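Side-chain contacts in inactive glucansucrase (Lactobacillus reuteri, PDB 5JBD), which is of unknown function but belongs to glycoside hydrolase family 70, with a TIM-barrel-type domain and a bound calcium ion: residues A[418-421]-A[422-426]; A[864-868]-A[869-873]; A[294-297]-A[298-302]. One frame throughout, in Å; residues are numbered along the deposited sequence. Where two conformers were deposited one is given.

Contact 1 (A[418-421]-A[422-426])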
# COMPACT_ATOMS: atom_id res chain seq x y z
N TYR A 418 -15.57 9.91 1.21
CA TYR A 418 -14.69 9.86 2.38
C TYR A 418 -14.36 11.29 2.82
O TYR A 418 -14.04 12.13 1.98
CB TYR A 418 -13.39 9.10 2.06
CG TYR A 418 -12.44 8.93 3.23
CD1 TYR A 418 -11.50 9.91 3.54
CD2 TYR A 418 -12.44 7.76 4.01
CE1 TYR A 418 -10.62 9.76 4.61
CE2 TYR A 418 -11.57 7.60 5.08
CZ TYR A 418 -10.65 8.59 5.37
OH TYR A 418 -9.77 8.44 6.41
N LYS A 419 -14.40 11.53 4.13
CA LYS A 419 -13.97 12.79 4.71
C LYS A 419 -13.02 12.53 5.87
O LYS A 419 -13.28 11.66 6.71
CB LYS A 419 -15.17 13.59 5.20
CG LYS A 419 -16.10 14.05 4.08
CD LYS A 419 -17.29 14.84 4.63
CE LYS A 419 -17.88 15.81 3.61
NZ LYS A 419 -18.06 15.20 2.26
N VAL A 420 -11.91 13.28 5.92
CA VAL A 420 -10.95 13.20 7.04
C VAL A 420 -11.64 13.37 8.41
O VAL A 420 -11.23 12.74 9.39
CB VAL A 420 -9.76 14.19 6.85
CG1 VAL A 420 -10.20 15.65 6.98
CG2 VAL A 420 -8.62 13.89 7.82
N GLU A 421 -12.71 14.17 8.47
CA GLU A 421 -13.42 14.42 9.73
C GLU A 421 -13.96 13.09 10.33
O GLU A 421 -14.01 12.93 11.56
CB GLU A 421 -14.58 15.43 9.55
CG GLU A 421 -14.19 16.91 9.31
CD GLU A 421 -13.47 17.18 7.99
OE1 GLU A 421 -13.85 16.56 6.96
OE2 GLU A 421 -12.53 18.01 7.97
N TYR A 422 -14.33 12.13 9.48
CA TYR A 422 -14.79 10.82 9.96
C TYR A 422 -13.65 10.03 10.63
O TYR A 422 -13.85 9.39 11.66
CB TYR A 422 -15.37 9.97 8.83
CG TYR A 422 -16.48 10.59 8.00
CD1 TYR A 422 -17.40 11.49 8.55
CD2 TYR A 422 -16.63 10.24 6.66
CE1 TYR A 422 -18.42 12.03 7.78
CE2 TYR A 422 -17.64 10.78 5.87
CZ TYR A 422 -18.54 11.67 6.44
OH TYR A 422 -19.53 12.20 5.65
N ALA A 423 -12.46 10.08 10.03
CA ALA A 423 -11.26 9.46 10.62
C ALA A 423 -10.92 10.06 11.98
O ALA A 423 -10.58 9.33 12.91
CB ALA A 423 -10.06 9.56 9.68
N ASN A 424 -11.02 11.39 12.08
CA ASN A 424 -10.73 12.08 13.35
C ASN A 424 -11.68 11.63 14.45
O ASN A 424 -11.25 11.44 15.60
CB ASN A 424 -10.83 13.61 13.19
CG ASN A 424 -9.79 14.18 12.27
OD1 ASN A 424 -8.73 13.59 12.04
ND2 ASN A 424 -10.07 15.37 11.73
N GLN A 425 -12.96 11.49 14.09
CA GLN A 425 -13.98 10.99 14.99
C GLN A 425 -13.66 9.55 15.38
O GLN A 425 -13.72 9.19 16.54
CB GLN A 425 -15.37 11.06 14.32
CG GLN A 425 -16.52 10.55 15.19
CD GLN A 425 -17.83 10.42 14.43
OE1 GLN A 425 -18.06 11.10 13.43
NE2 GLN A 425 -18.69 9.53 14.89
N ALA A 426 -13.36 8.72 14.38
CA ALA A 426 -12.98 7.32 14.63
C ALA A 426 -11.79 7.21 15.59
O ALA A 426 -11.80 6.38 16.49
CB ALA A 426 -12.69 6.62 13.32
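Lys419 sets CB over one face of the Tyr422 ring, and its chain crosses toward the phenol end. CB sits 4.0 Å from the centroid of the Tyr422 ring and 17° off the ring normal, which meets the criteria of a CH-pi contact. CG lies 4.0 Å from Tyr422 CE2, on the way to the phenol end, and CD reaches it, 3.6 Å from Tyr422 OH. With CG anti to the carbonyl carbon (chi1 -65°), the chain passes obliquely across toward the hydroxyl; only the turn about the CD-CE bond sends NZ off. The backbone also joins the two residues: the N-H of Tyr422 donates to Lys419 O at 3.0 Å, with the donor well above the carbonyl plane. This is where the chain enters helix 420-434, and its i to i+4 bonds follow: Asn424 N to Val420 O (159° at the hydrogen) and Gln425 N to Glu421 O. Ahead of the helix, Tyr418 turns its ring back so that OH lies 3.5 Å from Ala423 CB. Tyr418 and Tyr422 both rest on Ile403 of helix 392-406; Arg702 makes a cation-pi contact with Tyr418, and His407 meets the Tyr422 ring.

Contact 2 (A[864-868]-A[869-873])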
# COMPACT_ATOMS: atom_id res chain seq x y z
N TYR A 864 -10.71 12.89 -34.80
CA TYR A 864 -9.25 12.77 -34.79
C TYR A 864 -8.62 13.99 -35.42
O TYR A 864 -9.12 14.50 -36.42
CB TYR A 864 -8.80 11.50 -35.52
CG TYR A 864 -7.36 11.11 -35.26
CD1 TYR A 864 -7.01 10.35 -34.14
CD2 TYR A 864 -6.35 11.48 -36.14
CE1 TYR A 864 -5.69 9.99 -33.90
CE2 TYR A 864 -5.03 11.12 -35.91
CZ TYR A 864 -4.70 10.37 -34.79
OH TYR A 864 -3.38 10.02 -34.58
N LEU A 865 -7.52 14.43 -34.82
CA LEU A 865 -6.76 15.56 -35.31
C LEU A 865 -5.39 15.05 -35.73
O LEU A 865 -4.55 14.71 -34.90
CB LEU A 865 -6.64 16.63 -34.24
CG LEU A 865 -5.94 17.91 -34.67
CD1 LEU A 865 -6.69 18.58 -35.82
CD2 LEU A 865 -5.81 18.84 -33.47
N ASN A 866 -5.18 14.97 -37.04
CA ASN A 866 -3.90 14.60 -37.61
C ASN A 866 -3.02 15.84 -37.59
O ASN A 866 -3.23 16.77 -38.36
CB ASN A 866 -4.08 14.09 -39.04
CG ASN A 866 -2.79 13.55 -39.66
OD1 ASN A 866 -1.76 14.23 -39.67
ND2 ASN A 866 -2.85 12.34 -40.18
N SER A 867 -2.06 15.86 -36.67
CA SER A 867 -1.07 16.94 -36.60
C SER A 867 0.09 16.46 -35.74
O SER A 867 -0.09 15.60 -34.88
CB SER A 867 -1.69 18.24 -36.02
OG SER A 867 -1.90 18.15 -34.62
N GLY A 868 1.27 17.00 -35.98
CA GLY A 868 2.48 16.55 -35.28
C GLY A 868 2.71 15.05 -35.44
O GLY A 868 2.63 14.53 -36.56
N ASP A 869 2.92 14.36 -34.32
CA ASP A 869 3.16 12.91 -34.29
C ASP A 869 1.90 12.03 -34.36
O ASP A 869 2.00 10.81 -34.34
CB ASP A 869 3.91 12.53 -33.00
CG ASP A 869 5.25 13.22 -32.86
OD1 ASP A 869 5.87 13.58 -33.88
OD2 ASP A 869 5.68 13.41 -31.70
N ASN A 870 0.72 12.64 -34.43
CA ASN A 870 -0.53 11.89 -34.42
C ASN A 870 -1.00 11.69 -35.87
O ASN A 870 -1.54 12.61 -36.49
CB ASN A 870 -1.58 12.63 -33.57
CG ASN A 870 -1.11 12.87 -32.15
OD1 ASN A 870 -1.42 13.90 -31.57
ND2 ASN A 870 -0.35 11.95 -31.58
N LYS A 871 -0.78 10.48 -36.39
CA LYS A 871 -1.00 10.17 -37.81
C LYS A 871 -1.85 8.92 -38.05
O LYS A 871 -1.85 8.37 -39.15
CB LYS A 871 0.37 10.01 -38.50
CG LYS A 871 1.30 11.22 -38.39
CD LYS A 871 2.56 11.01 -39.23
CE LYS A 871 3.55 12.16 -39.10
NZ LYS A 871 3.15 13.37 -39.87
N ALA A 872 -2.60 8.48 -37.05
CA ALA A 872 -3.36 7.23 -37.16
C ALA A 872 -4.51 7.30 -38.18
O ALA A 872 -4.84 6.30 -38.79
CB ALA A 872 -3.90 6.82 -35.80
N PHE A 873 -5.10 8.49 -38.33
CA PHE A 873 -6.21 8.74 -39.26
C PHE A 873 -6.04 10.11 -39.87
O PHE A 873 -5.32 10.95 -39.34
CB PHE A 873 -7.56 8.70 -38.52
CG PHE A 873 -7.83 7.40 -37.82
CD1 PHE A 873 -8.40 6.33 -38.50
CD2 PHE A 873 -7.50 7.24 -36.47
CE1 PHE A 873 -8.64 5.12 -37.86
CE2 PHE A 873 -7.74 6.03 -35.82
CZ PHE A 873 -8.31 4.97 -36.52
O HOH W 1 -3.02 15.93 -32.95
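The Tyr864 ring receives the edge of Phe873 on one face: the centroids of the Tyr864 and Phe873 rings are 5.4 Å apart and their planes stand at 74°, an edge-to-face (T-shaped) pair. Phe873 CD2 is the atom that touches, lying over the rim of the Tyr864 ring rather than its centre, while CB of Phe873 packs against Tyr864 CD2 at 3.9 Å. At the edge of the Tyr864 ring, near its plane, lies the backbone N of Lys871, whose angle to OH is too poor for a hydrogen bond. Ala872 N instead donates to Tyr864 OH at 3.0 Å and 161°, and Asn870 CB (3.3 Å) and Ala872 CB also touch Tyr864 OH. CG of Tyr864, anti to its own N (chi1 -165°), sends the ring across to the returning chain. The reversal between them is a type II' beta turn from Ser867 to Asn870, with Gly868 at its second position, where its positive phi favours glycine. Asn870 N closes the turn on Ser867 O at 3.1 Å, whereas the reciprocal Ser867 N to Asn870 O bond is weak and bent. A second flat group spans the two arms: the amide of Asn866 gives ND2 to Phe873 O at 3.0 Å, with the acceptor near the amide plane but the donor above the plane of the carbonyl. A water molecule lies among Leu865 O, Ser867 OG and Asn870 OD1, its distance to Asn870 OD1 being 2.9 Å. Outside the turn, Tyr52 packs edge-to-face with Tyr864 and also touches Phe873, and Thr875 OG1 accepts from Asn866 N.

Contact 3 (A[294-297]-A[298-302])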
# COMPACT_ATOMS: atom_id res chain seq x y z
N ASP A 294 12.57 -13.11 -7.82
CA ASP A 294 13.79 -13.82 -8.26
C ASP A 294 14.92 -12.83 -8.55
O ASP A 294 16.05 -13.01 -8.12
CB ASP A 294 13.52 -14.64 -9.53
CG ASP A 294 12.66 -15.87 -9.29
OD1 ASP A 294 12.60 -16.39 -8.16
OD2 ASP A 294 12.05 -16.35 -10.27
N GLN A 295 14.58 -11.79 -9.30
CA GLN A 295 15.58 -10.81 -9.79
C GLN A 295 16.16 -9.96 -8.68
O GLN A 295 17.37 -9.71 -8.66
CB GLN A 295 14.95 -9.95 -10.89
CG GLN A 295 14.72 -10.79 -12.15
CD GLN A 295 13.64 -10.29 -13.08
OE1 GLN A 295 12.88 -9.36 -12.77
NE2 GLN A 295 13.54 -10.95 -14.23
N MET A 296 15.31 -9.57 -7.73
CA MET A 296 15.79 -8.88 -6.53
C MET A 296 16.80 -9.74 -5.77
O MET A 296 17.86 -9.26 -5.39
CB MET A 296 14.62 -8.51 -5.61
CG MET A 296 15.02 -7.80 -4.33
SD MET A 296 13.67 -7.50 -3.19
CE MET A 296 12.97 -6.04 -3.95
N GLY A 297 16.45 -11.00 -5.53
CA GLY A 297 17.37 -11.93 -4.87
C GLY A 297 18.68 -12.10 -5.63
O GLY A 297 19.76 -12.12 -5.03
N GLN A 298 18.58 -12.19 -6.95
CA GLN A 298 19.78 -12.34 -7.80
C GLN A 298 20.72 -11.13 -7.67
O GLN A 298 21.93 -11.31 -7.52
CB GLN A 298 19.39 -12.54 -9.26
CG GLN A 298 20.55 -12.92 -10.16
CD GLN A 298 20.17 -12.97 -11.63
OE1 GLN A 298 18.98 -12.91 -11.98
NE2 GLN A 298 21.18 -13.08 -12.50
N LEU A 299 20.15 -9.93 -7.70
CA LEU A 299 20.92 -8.69 -7.54
C LEU A 299 21.64 -8.66 -6.21
O LEU A 299 22.84 -8.39 -6.14
CB LEU A 299 20.03 -7.44 -7.64
CG LEU A 299 20.68 -6.06 -7.40
CD1 LEU A 299 21.74 -5.77 -8.47
CD2 LEU A 299 19.66 -4.94 -7.37
N MET A 300 20.89 -8.90 -5.14
CA MET A 300 21.45 -8.82 -3.80
C MET A 300 22.49 -9.91 -3.56
O MET A 300 23.49 -9.66 -2.88
CB MET A 300 20.33 -8.78 -2.76
CG MET A 300 19.55 -7.45 -2.86
SD MET A 300 18.14 -7.33 -1.77
CE MET A 300 19.04 -7.25 -0.22
N ASN A 301 22.32 -11.08 -4.17
CA ASN A 301 23.37 -12.12 -4.15
C ASN A 301 24.61 -11.74 -4.97
O ASN A 301 25.74 -11.99 -4.54
CB ASN A 301 22.83 -13.49 -4.60
CG ASN A 301 23.83 -14.62 -4.39
OD1 ASN A 301 24.48 -14.70 -3.34
ND2 ASN A 301 23.98 -15.48 -5.38
N ASP A 302 24.41 -11.15 -6.13
CA ASP A 302 25.54 -10.63 -6.93
C ASP A 302 26.35 -9.57 -6.18
O ASP A 302 27.58 -9.61 -6.19
CB ASP A 302 25.03 -10.03 -8.25
CG ASP A 302 24.64 -11.08 -9.25
OD1 ASP A 302 24.85 -12.29 -8.99
OD2 ASP A 302 24.10 -10.69 -10.31
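Met296 and Met300, one turn apart, lie side by side and point the same way, their closest side-chain approach being 4.1 Å from Met296 CG to Met300 SD. Their first torsions differ: in Met296 CG is anti to the backbone N (chi1 179°), whereas in Met300 it is anti to the carbonyl carbon (chi1 -68°). This second setting also lays CG of Met300 against the carbonyl O of Met296, at 3.5 Å. The same oxygen accepts the N-H of Met300 at 3.1 Å, in a nearly straight bond of 169° at the hydrogen. Around this pair the main chain keeps the regular alpha-helical ladder of helix 291-304: Gln298 N to Asp294 O, Leu299 N to Gln295 O, and Asn301 N to Gly297 O, the last at 2.9 Å. Gly297 brings no side chain to its part of the surface, and CB of Asn301 lies 3.4 Å from Gly297 O. Met296, Leu299 and Met300 are buried against the neighbouring strand and helix. Met296 and Met300 both meet Phe280 of strand 279-282, a member of the parallel sheet of eight strands expected of a TIM-type barrel, while Leu299 packs on Leu256 and Glu259 of helix 249-263. The polar ends are anchored farther out. Asp294 forms a salt bridge with Lys334, Gln295 NE2 donates to Gln252 OE1, and Gln298, its chain extended beyond CG, carries NE2 to Asp814 OD2. Asn301 OD1 accepts from the backbone N of Lys307, in the chain just after the helix.

The three contacts are separate local features, with no touch among them. Contacts 1 and 3 lie on opposite sides of the chain's centre, their own centres 42 Å apart and their nearest atoms about 29 Å. Both involve helices, but contact 1 lies where the chain enters one, whereas contact 3 lies within one that packs on strand 279-282 of the parallel sheet. Contact 2, a turn in a loop, stands farthest from the chain's centre, at 39 Å, and is 47 Å from contact 1 and 44 Å from contact 3, centre to centre. The calcium ion, bound by Glu237, Asp243, Asn287 and Asn751, is about 14 Å from the side chain of Gln295 in contact 3.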